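PDB 4N4P: acylneuraminate lyase from Mycoplasma synoviae, which belongs to the dihydrodipicolinate synthetase family, whose members fold as TIM barrels. Local coordinates for residues 106-111 and 124-128; 134-140 and 162-168; 151-155 and 178-183. One frame throughout, in Å; residues are numbered along the deposited sequence.

Contact 1: residues 106-111 and 124-128; sequences ISAITP and YYEEI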
loop_
_atom_site.group_PDB
_atom_site.type_symbol
_atom_site.label_atom_id
_atom_site.label_comp_id
_atom_site.label_asym_id
_atom_site.label_seq_id
_atom_site.Cartn_x
_atom_site.Cartn_y
_atom_site.Cartn_z
ATOM N N ILE A 106 5.194 -15.347 28.496
ATOM C CA ILE A 106 4.358 -14.184 28.259
ATOM C C ILE A 106 4.669 -13.690 26.867
ATOM O O ILE A 106 5.680 -14.087 26.262
ATOM C CB ILE A 106 4.601 -13.033 29.290
ATOM C CG1 ILE A 106 6.099 -12.678 29.355
ATOM C CG2 ILE A 106 4.033 -13.402 30.668
ATOM C CD1 ILE A 106 6.443 -11.492 30.246
ATOM N N SER A 107 3.786 -12.842 26.336
ATOM C CA SER A 107 4.064 -12.179 25.084
ATOM C C SER A 107 3.591 -10.750 25.266
ATOM O O SER A 107 2.825 -10.462 26.191
ATOM C CB SER A 107 3.324 -12.858 23.912
ATOM O OG SER A 107 1.930 -12.614 24.038
ATOM N N ALA A 108 4.022 -9.855 24.381
ATOM C CA ALA A 108 3.540 -8.473 24.433
ATOM C C ALA A 108 3.447 -7.949 23.022
ATOM O O ALA A 108 4.429 -7.973 22.270
ATOM C CB ALA A 108 4.468 -7.599 25.254
ATOM N N ILE A 109 2.261 -7.485 22.652
ATOM C CA ILE A 109 2.098 -6.832 21.366
ATOM C C ILE A 109 3.041 -5.629 21.192
ATOM O O ILE A 109 3.430 -4.980 22.162
ATOM C CB ILE A 109 0.643 -6.388 21.158
ATOM C CG1 ILE A 109 0.204 -5.490 22.327
ATOM C CG2 ILE A 109 -0.272 -7.614 21.118
ATOM C CD1 ILE A 109 -0.712 -4.431 21.860
ATOM N N THR A 110 3.370 -5.324 19.946
ATOM C CA THR A 110 4.020 -4.075 19.577
ATOM C C THR A 110 3.201 -2.884 20.101
ATOM O O THR A 110 1.983 -2.878 19.945
ATOM C CB THR A 110 4.048 -3.953 18.022
ATOM O OG1 THR A 110 4.530 -5.178 17.447
ATOM C CG2 THR A 110 4.926 -2.800 17.568
ATOM N N PRO A 111 3.870 -1.856 20.674
ATOM C CA PRO A 111 3.143 -0.629 21.016
ATOM C C PRO A 111 2.320 -0.155 19.810
ATOM O O PRO A 111 2.823 -0.087 18.692
ATOM C CB PRO A 111 4.262 0.351 21.351
ATOM C CG PRO A 111 5.368 -0.525 21.904
ATOM C CD PRO A 111 5.312 -1.744 20.988
ATOM N N TYR A 124 10.637 -0.461 25.239
ATOM C CA TYR A 124 9.419 -1.052 25.782
ATOM C C TYR A 124 9.660 -2.507 26.156
ATOM O O TYR A 124 9.371 -2.908 27.261
ATOM C CB TYR A 124 8.341 -0.908 24.723
ATOM C CG TYR A 124 7.100 -1.762 24.784
ATOM C CD1 TYR A 124 6.990 -2.934 24.011
ATOM C CD2 TYR A 124 5.992 -1.352 25.531
ATOM C CE1 TYR A 124 5.810 -3.702 24.022
ATOM C CE2 TYR A 124 4.812 -2.095 25.544
ATOM C CZ TYR A 124 4.713 -3.254 24.785
ATOM O OH TYR A 124 3.517 -3.951 24.808
ATOM N N TYR A 125 10.260 -3.292 25.259
ATOM C CA TYR A 125 10.512 -4.691 25.611
ATOM C C TYR A 125 11.560 -4.834 26.729
ATOM O O TYR A 125 11.416 -5.676 27.636
ATOM C CB TYR A 125 10.898 -5.470 24.374
ATOM C CG TYR A 125 9.701 -5.816 23.520
ATOM C CD1 TYR A 125 8.724 -6.721 23.978
ATOM C CD2 TYR A 125 9.564 -5.276 22.250
ATOM C CE1 TYR A 125 7.619 -7.056 23.171
ATOM C CE2 TYR A 125 8.481 -5.598 21.444
ATOM C CZ TYR A 125 7.518 -6.486 21.906
ATOM O OH TYR A 125 6.466 -6.797 21.077
ATOM N N GLU A 126 12.574 -3.973 26.694
ATOM C CA GLU A 126 13.561 -3.901 27.782
ATOM C C GLU A 126 12.896 -3.682 29.146
ATOM O O GLU A 126 13.172 -4.387 30.105
ATOM C CB GLU A 126 14.553 -2.769 27.533
ATOM C CG GLU A 126 15.607 -3.053 26.519
ATOM C CD GLU A 126 16.679 -1.997 26.555
ATOM O OE1 GLU A 126 16.519 -0.956 25.892
ATOM O OE2 GLU A 126 17.693 -2.226 27.245
ATOM N N GLU A 127 12.027 -2.683 29.241
ATOM C CA GLU A 127 11.341 -2.419 30.502
ATOM C C GLU A 127 10.518 -3.634 30.978
ATOM O O GLU A 127 10.539 -3.968 32.151
ATOM C CB GLU A 127 10.448 -1.194 30.373
ATOM C CG GLU A 127 11.190 0.113 30.262
ATOM C CD GLU A 127 10.340 1.276 30.737
ATOM O OE1 GLU A 127 10.188 2.245 29.965
ATOM O OE2 GLU A 127 9.810 1.211 31.869
ATOM N N ILE A 128 9.791 -4.294 30.072
ATOM C CA ILE A 128 8.995 -5.457 30.486
ATOM C C ILE A 128 9.914 -6.577 31.011
ATOM O O ILE A 128 9.604 -7.234 31.992
ATOM C CB ILE A 128 8.076 -6.007 29.357
ATOM C CG1 ILE A 128 7.173 -4.896 28.809
ATOM C CG2 ILE A 128 7.217 -7.203 29.890
ATOM C CD1 ILE A 128 6.495 -5.247 27.451
HETATM O O HOH W 1 1.444 -2.400 23.363
HETATM O O HOH W 2 6.815 -5.926 18.454
#
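Two neighbouring tyrosines of the 124-128 helix each give a phenol proton to a carbonyl of the 106-111 segment. Y125 OH donates to A108 O at 2.6 Å; this oxygen lies at the edge of the Y125 ring, near its plane, while the hydroxyl is tilted 28° from the carbonyl plane. Y124 OH donates to I109 O at 2.8 Å, in the carbonyl plane. The Y124 ring is filled on both sides. P111 sets CG over the centre of one face, 3.5 Å from the ring centroid, a CH-pi contact that suits proline's rigid, puckered ring; on the opposite face, nearer the rim, lies CD1 of I128 from the same helix. Tyrosine serves here because a long flat ring can cross the apolar layer and still deliver a polar end. This is the interior of a beta-alpha-beta unit of the TIM barrel: the 124-128 part of helix 118-131 runs back at 152° to strand 106-108, covers its outer side and leads on to strand 136-139. Small A108 lets the helix side chains come close, its CB lying 3.8 Å from both CD1 of I128 and CE1 of Y125. Y124 has CG anti to N (chi1 162°), which carries its ring to I109 O and P111; its edge atom CD1 points onto the Y125 ring face. Two waters extend the polar network: one donates to Y124 OH at 3.0 Å, another bridges T110 OG1 and Y125 OH. Further out, Q82 binds the backbone N of I109, and I88 packs against Y124.

Contact 2: residues 134-140 and 162-168; sequences IPMLIYY and NVIGSKY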
loop_
_atom_site.group_PDB
_atom_site.type_symbol
_atom_site.label_atom_id
_atom_site.label_comp_id
_atom_site.label_asym_id
_atom_site.label_seq_id
_atom_site.Cartn_x
_atom_site.Cartn_y
_atom_site.Cartn_z
ATOM N N ILE A 134 10.699 -14.616 33.269
ATOM C CA ILE A 134 9.729 -15.485 32.633
ATOM C C ILE A 134 9.971 -15.307 31.127
ATOM O O ILE A 134 10.281 -14.214 30.671
ATOM C CB ILE A 134 8.263 -15.153 33.076
ATOM C CG1 ILE A 134 7.260 -16.128 32.421
ATOM C CG2 ILE A 134 7.940 -13.663 32.787
ATOM C CD1 ILE A 134 5.793 -16.036 32.969
ATOM N N PRO A 135 9.900 -16.398 30.351
ATOM C CA PRO A 135 10.231 -16.242 28.931
ATOM C C PRO A 135 9.249 -15.325 28.222
ATOM O O PRO A 135 8.059 -15.384 28.510
ATOM C CB PRO A 135 10.095 -17.668 28.405
ATOM C CG PRO A 135 10.508 -18.509 29.565
ATOM C CD PRO A 135 9.806 -17.819 30.727
ATOM N N MET A 136 9.768 -14.488 27.326
ATOM C CA MET A 136 8.960 -13.556 26.543
ATOM C C MET A 136 8.972 -13.913 25.054
ATOM O O MET A 136 10.036 -14.226 24.464
ATOM C CB MET A 136 9.484 -12.117 26.758
ATOM C CG MET A 136 9.104 -11.110 25.701
ATOM S SD MET A 136 7.325 -10.716 25.802
ATOM C CE MET A 136 7.317 -9.639 27.229
ATOM N N LEU A 137 7.781 -13.868 24.445
ATOM C CA LEU A 137 7.639 -13.920 22.997
ATOM C C LEU A 137 7.269 -12.533 22.510
ATOM O O LEU A 137 6.207 -12.024 22.877
ATOM C CB LEU A 137 6.519 -14.916 22.604
ATOM C CG LEU A 137 6.912 -16.358 22.928
ATOM C CD1 LEU A 137 5.631 -17.269 22.940
ATOM C CD2 LEU A 137 7.987 -16.826 21.952
ATOM N N ILE A 138 8.135 -11.906 21.712
ATOM C CA ILE A 138 7.813 -10.607 21.165
ATOM C C ILE A 138 6.905 -10.776 19.941
ATOM O O ILE A 138 6.792 -11.872 19.382
ATOM C CB ILE A 138 9.075 -9.785 20.842
ATOM C CG1 ILE A 138 9.933 -10.480 19.784
ATOM C CG2 ILE A 138 9.904 -9.551 22.118
ATOM C CD1 ILE A 138 11.108 -9.648 19.326
ATOM N N TYR A 139 6.199 -9.727 19.564
ATOM C CA TYR A 139 5.372 -9.800 18.380
ATOM C C TYR A 139 6.219 -9.399 17.199
ATOM O O TYR A 139 6.996 -8.466 17.297
ATOM C CB TYR A 139 4.174 -8.872 18.503
ATOM C CG TYR A 139 2.943 -9.592 18.984
ATOM C CD1 TYR A 139 1.813 -9.688 18.173
ATOM C CD2 TYR A 139 2.913 -10.199 20.237
ATOM C CE1 TYR A 139 0.663 -10.353 18.608
ATOM C CE2 TYR A 139 1.803 -10.849 20.676
ATOM C CZ TYR A 139 0.661 -10.924 19.857
ATOM O OH TYR A 139 -0.449 -11.611 20.286
ATOM N N TYR A 140 6.083 -10.129 16.097
ATOM C CA TYR A 140 6.792 -9.748 14.908
ATOM C C TYR A 140 6.344 -8.374 14.414
ATOM O O TYR A 140 5.152 -8.036 14.429
ATOM C CB TYR A 140 6.674 -10.791 13.814
ATOM C CG TYR A 140 7.323 -10.333 12.529
ATOM C CD1 TYR A 140 8.707 -10.148 12.439
ATOM C CD2 TYR A 140 6.544 -10.054 11.415
ATOM C CE1 TYR A 140 9.301 -9.701 11.222
ATOM C CE2 TYR A 140 7.112 -9.622 10.238
ATOM C CZ TYR A 140 8.475 -9.447 10.137
ATOM O OH TYR A 140 8.954 -9.036 8.910
ATOM N N ASN A 162 15.547 -12.403 28.566
ATOM C CA ASN A 162 14.339 -13.230 28.749
ATOM C C ASN A 162 13.515 -13.465 27.486
ATOM O O ASN A 162 12.577 -14.264 27.518
ATOM C CB ASN A 162 13.398 -12.717 29.864
ATOM C CG ASN A 162 14.043 -12.722 31.236
ATOM O OD1 ASN A 162 14.749 -13.668 31.607
ATOM N ND2 ASN A 162 13.777 -11.667 32.014
ATOM N N VAL A 163 13.858 -12.794 26.389
ATOM C CA VAL A 163 13.152 -13.043 25.124
ATOM C C VAL A 163 13.612 -14.376 24.535
ATOM O O VAL A 163 14.816 -14.569 24.276
ATOM C CB VAL A 163 13.326 -11.914 24.091
ATOM C CG1 VAL A 163 12.684 -12.311 22.758
ATOM C CG2 VAL A 163 12.693 -10.587 24.604
ATOM N N ILE A 164 12.675 -15.297 24.337
ATOM C CA ILE A 164 13.071 -16.612 23.784
ATOM C C ILE A 164 12.715 -16.744 22.302
ATOM O O ILE A 164 13.123 -17.711 21.630
ATOM C CB ILE A 164 12.485 -17.804 24.593
ATOM C CG1 ILE A 164 10.936 -17.733 24.611
ATOM C CG2 ILE A 164 13.080 -17.838 26.008
ATOM C CD1 ILE A 164 10.282 -19.073 25.035
ATOM N N GLY A 165 11.994 -15.754 21.772
ATOM C CA GLY A 165 11.530 -15.846 20.375
ATOM C C GLY A 165 10.387 -14.877 20.115
ATOM O O GLY A 165 10.275 -13.857 20.771
ATOM N N SER A 166 9.524 -15.216 19.170
ATOM C CA SER A 166 8.530 -14.269 18.726
ATOM C C SER A 166 7.278 -15.016 18.338
ATOM O O SER A 166 7.368 -16.171 17.892
ATOM C CB SER A 166 9.102 -13.516 17.506
ATOM O OG SER A 166 8.094 -12.806 16.779
ATOM N N LYS A 167 6.128 -14.351 18.499
ATOM C CA LYS A 167 4.880 -14.789 17.915
ATOM C C LYS A 167 4.821 -14.136 16.532
ATOM O O LYS A 167 4.788 -12.900 16.426
ATOM C CB LYS A 167 3.708 -14.355 18.794
ATOM C CG LYS A 167 2.357 -14.719 18.223
ATOM C CD LYS A 167 1.315 -14.550 19.305
ATOM C CE LYS A 167 -0.067 -14.776 18.772
ATOM N NZ LYS A 167 -0.552 -13.543 18.126
ATOM N N TYR A 168 4.864 -14.970 15.486
ATOM C CA TYR A 168 4.938 -14.515 14.116
ATOM C C TYR A 168 3.547 -14.567 13.453
ATOM O O TYR A 168 3.066 -15.630 13.099
ATOM C CB TYR A 168 5.964 -15.364 13.307
ATOM C CG TYR A 168 6.208 -14.718 11.968
ATOM C CD1 TYR A 168 5.370 -14.981 10.879
ATOM C CD2 TYR A 168 7.227 -13.778 11.810
ATOM C CE1 TYR A 168 5.560 -14.330 9.650
ATOM C CE2 TYR A 168 7.422 -13.133 10.602
ATOM C CZ TYR A 168 6.591 -13.402 9.535
ATOM O OH TYR A 168 6.795 -12.739 8.338
#
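The Y140 ring carries CE2 of Y168 over the centre of one face, 3.3 Å above its plane. The two rings run side by side in the same direction with their planes at 33°, too oblique for a true stack, and F154 meets Y140 edge-to-face. The Y139 ring has CB of K167 over a face, while the extended lysine chain runs alongside it and bends only at its last torsion (chi4 -82°). That bend brings K167 NZ to 2.9 Å from Y139 OH, to which it donates. Behind these side chains the two strands are parallel neighbours in the barrel sheet. M136 N donates to N162 O and M136 O accepts from I164 N, after which the register slips by one residue in a beta bulge. G165 sits just past the slip with a positive phi of 162°, readily reached by glycine, and its O accepts from I138 N at 3.0 Å. On the outer side, flexible M136 through CG and branched I138 through CG2 both meet CG2 of V163; I138 packs under helix 151-158 and M136 leans toward I106 and A108. I138 O is gripped twice: K167 N approaches nearly along the C=O axis at 2.7 Å, whereas S166 OG donates at 3.1 Å from above the carbonyl plane. S166 is short enough to turn its hydroxyl back onto this carbonyl. On the inner side, the Y139 hydroxyl is held by both K167 NZ and Y46 OH, and the ring beside the lysine chain fixes where the amine is presented.

Contact 3: residues 151-155 and 178-183; sequences TDQFG and RLMSKY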
loop_
_atom_site.group_PDB
_atom_site.type_symbol
_atom_site.label_atom_id
_atom_site.label_comp_id
_atom_site.label_asym_id
_atom_site.label_seq_id
_atom_site.Cartn_x
_atom_site.Cartn_y
_atom_site.Cartn_z
ATOM N N THR A 151 15.548 -8.338 8.946
ATOM C CA THR A 151 15.797 -9.539 9.734
ATOM C C THR A 151 16.805 -9.268 10.851
ATOM O O THR A 151 16.633 -9.743 11.982
ATOM C CB THR A 151 16.298 -10.691 8.843
ATOM O OG1 THR A 151 15.425 -10.816 7.718
ATOM C CG2 THR A 151 16.306 -12.014 9.614
ATOM N N ASP A 152 17.843 -8.496 10.529
ATOM C CA ASP A 152 18.903 -8.188 11.488
ATOM C C ASP A 152 18.419 -7.265 12.604
ATOM O O ASP A 152 18.815 -7.419 13.764
ATOM C CB ASP A 152 20.133 -7.591 10.783
ATOM C CG ASP A 152 20.924 -8.629 9.981
ATOM O OD1 ASP A 152 20.688 -9.850 10.124
ATOM O OD2 ASP A 152 21.804 -8.212 9.199
ATOM N N GLN A 153 17.546 -6.324 12.257
ATOM C CA GLN A 153 17.047 -5.340 13.209
ATOM C C GLN A 153 16.117 -6.023 14.212
ATOM O O GLN A 153 16.117 -5.698 15.400
ATOM C CB GLN A 153 16.286 -4.259 12.451
ATOM C CG GLN A 153 16.400 -2.858 13.016
ATOM C CD GLN A 153 15.625 -1.853 12.176
ATOM O OE1 GLN A 153 15.422 -2.057 10.969
ATOM N NE2 GLN A 153 15.189 -0.764 12.804
ATOM N N PHE A 154 15.333 -6.989 13.728
ATOM C CA PHE A 154 14.442 -7.736 14.592
ATOM C C PHE A 154 15.226 -8.580 15.597
ATOM O O PHE A 154 14.774 -8.811 16.715
ATOM C CB PHE A 154 13.500 -8.601 13.761
ATOM C CG PHE A 154 12.384 -9.176 14.541
ATOM C CD1 PHE A 154 11.377 -8.358 15.044
ATOM C CD2 PHE A 154 12.329 -10.531 14.780
ATOM C CE1 PHE A 154 10.329 -8.894 15.774
ATOM C CE2 PHE A 154 11.267 -11.086 15.513
ATOM C CZ PHE A 154 10.271 -10.267 16.003
ATOM N N GLY A 155 16.422 -9.006 15.197
ATOM C CA GLY A 155 17.295 -9.790 16.061
ATOM C C GLY A 155 17.751 -9.044 17.285
ATOM O O GLY A 155 18.007 -9.658 18.324
ATOM N N ARG A 178 13.317 -16.238 6.470
ATOM C CA ARG A 178 14.566 -15.547 6.817
ATOM C C ARG A 178 14.839 -15.591 8.315
ATOM O O ARG A 178 15.998 -15.760 8.723
ATOM C CB ARG A 178 14.533 -14.085 6.345
ATOM C CG ARG A 178 14.442 -13.871 4.823
ATOM C CD ARG A 178 15.795 -14.144 4.112
ATOM N NE ARG A 178 16.085 -15.573 3.974
ATOM C CZ ARG A 178 17.283 -16.082 3.667
ATOM N NH1 ARG A 178 18.329 -15.272 3.444
ATOM N NH2 ARG A 178 17.435 -17.397 3.601
ATOM N N LEU A 179 13.797 -15.395 9.132
ATOM C CA LEU A 179 13.937 -15.485 10.593
ATOM C C LEU A 179 14.368 -16.877 11.024
ATOM O O LEU A 179 15.264 -17.026 11.868
ATOM C CB LEU A 179 12.618 -15.139 11.292
ATOM C CG LEU A 179 12.285 -13.654 11.242
ATOM C CD1 LEU A 179 10.830 -13.375 11.753
ATOM C CD2 LEU A 179 13.343 -12.851 12.027
ATOM N N MET A 180 13.740 -17.889 10.424
ATOM C CA MET A 180 14.049 -19.267 10.768
ATOM C C MET A 180 15.493 -19.596 10.395
ATOM O O MET A 180 16.164 -20.338 11.118
ATOM C CB MET A 180 13.075 -20.227 10.073
ATOM C CG MET A 180 11.647 -20.153 10.641
ATOM S SD MET A 180 11.491 -20.570 12.383
ATOM C CE MET A 180 11.712 -22.334 12.309
ATOM N N SER A 181 15.961 -19.056 9.275
ATOM C CA SER A 181 17.337 -19.277 8.840
ATOM C C SER A 181 18.318 -18.626 9.832
ATOM O O SER A 181 19.306 -19.251 10.231
ATOM C CB SER A 181 17.559 -18.702 7.438
ATOM O OG SER A 181 18.884 -18.996 7.004
ATOM N N LYS A 182 18.018 -17.399 10.241
ATOM C CA LYS A 182 18.977 -16.593 11.021
ATOM C C LYS A 182 18.978 -16.950 12.507
ATOM O O LYS A 182 20.028 -16.843 13.186
ATOM C CB LYS A 182 18.746 -15.099 10.783
ATOM C CG LYS A 182 19.735 -14.157 11.486
ATOM C CD LYS A 182 21.091 -14.059 10.740
ATOM C CE LYS A 182 21.970 -12.960 11.353
ATOM N NZ LYS A 182 23.367 -13.000 10.815
ATOM N N TYR A 183 17.827 -17.386 13.016
ATOM C CA TYR A 183 17.661 -17.561 14.467
ATOM C C TYR A 183 17.198 -18.976 14.840
ATOM O O TYR A 183 16.125 -19.152 15.411
ATOM C CB TYR A 183 16.703 -16.488 15.033
ATOM C CG TYR A 183 17.141 -15.073 14.695
ATOM C CD1 TYR A 183 18.214 -14.461 15.375
ATOM C CD2 TYR A 183 16.501 -14.351 13.688
ATOM C CE1 TYR A 183 18.628 -13.162 15.031
ATOM C CE2 TYR A 183 16.898 -13.070 13.348
ATOM C CZ TYR A 183 17.964 -12.484 14.026
ATOM O OH TYR A 183 18.349 -11.206 13.671
#
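Helices 151-155 and 178-182 run at 60° to each other and their axes approach to 10.4 Å; the nearest CA pair is that of T151 and L179, 6.3 Å apart. Y183, the first residue to leave helical geometry after the second helix, reaches across to the first helix and donates its OH to T151 O at 2.8 Å. The carbonyl lies at the edge of the ring, near its plane, yet the hydroxyl stands above the carbonyl plane, 35° out of it. G155, one turn on, has no side chain, and its CA can come within 3.0 Å of the same hydroxyl. With OG1 beside its backbone N (chi1 -50°), T151 has CG2 anti to N, which sets the methyl 3.9 Å from CD2 of L179 and also against CE2 of Y183. The same CD2 of L179 also lies 3.7 Å from F154 CD2, the two side chains crossing at about a right angle. At the outer rim, D152 OD1 and K182 NZ are 4.2 Å apart, beyond a salt bridge though of attractive sign. R178 lays CB beside OG1 of T151 but sends its guanidinium off to D243 of a third subunit. L179 and F154 face the strands, D152 and K182 lie toward the outside, and R178 reaches the subunit interface, as successive outer helices of a TIM barrel pack side by side.

Following the chain, contact 1 comes first: it closes the loop that leads from strand 105-108 into helix 118-131. That helix runs on into strand 136-139, where contact 2 begins, and backbone bonds of I106 to P135 and L137 join the two contacts in one sheet. Contact 2 closes a longer loop, around helix 151-158, to bring strand 163-168 alongside. Contact 3 starts within that loop and ends beyond strand 163-168, so contacts 2 and 3 cross, whereas contact 1 precedes both in series. F154 packs on I138 and S166, and L179 on Y168, tying the helix pair to the sheet; contacts 1 and 3 do not touch.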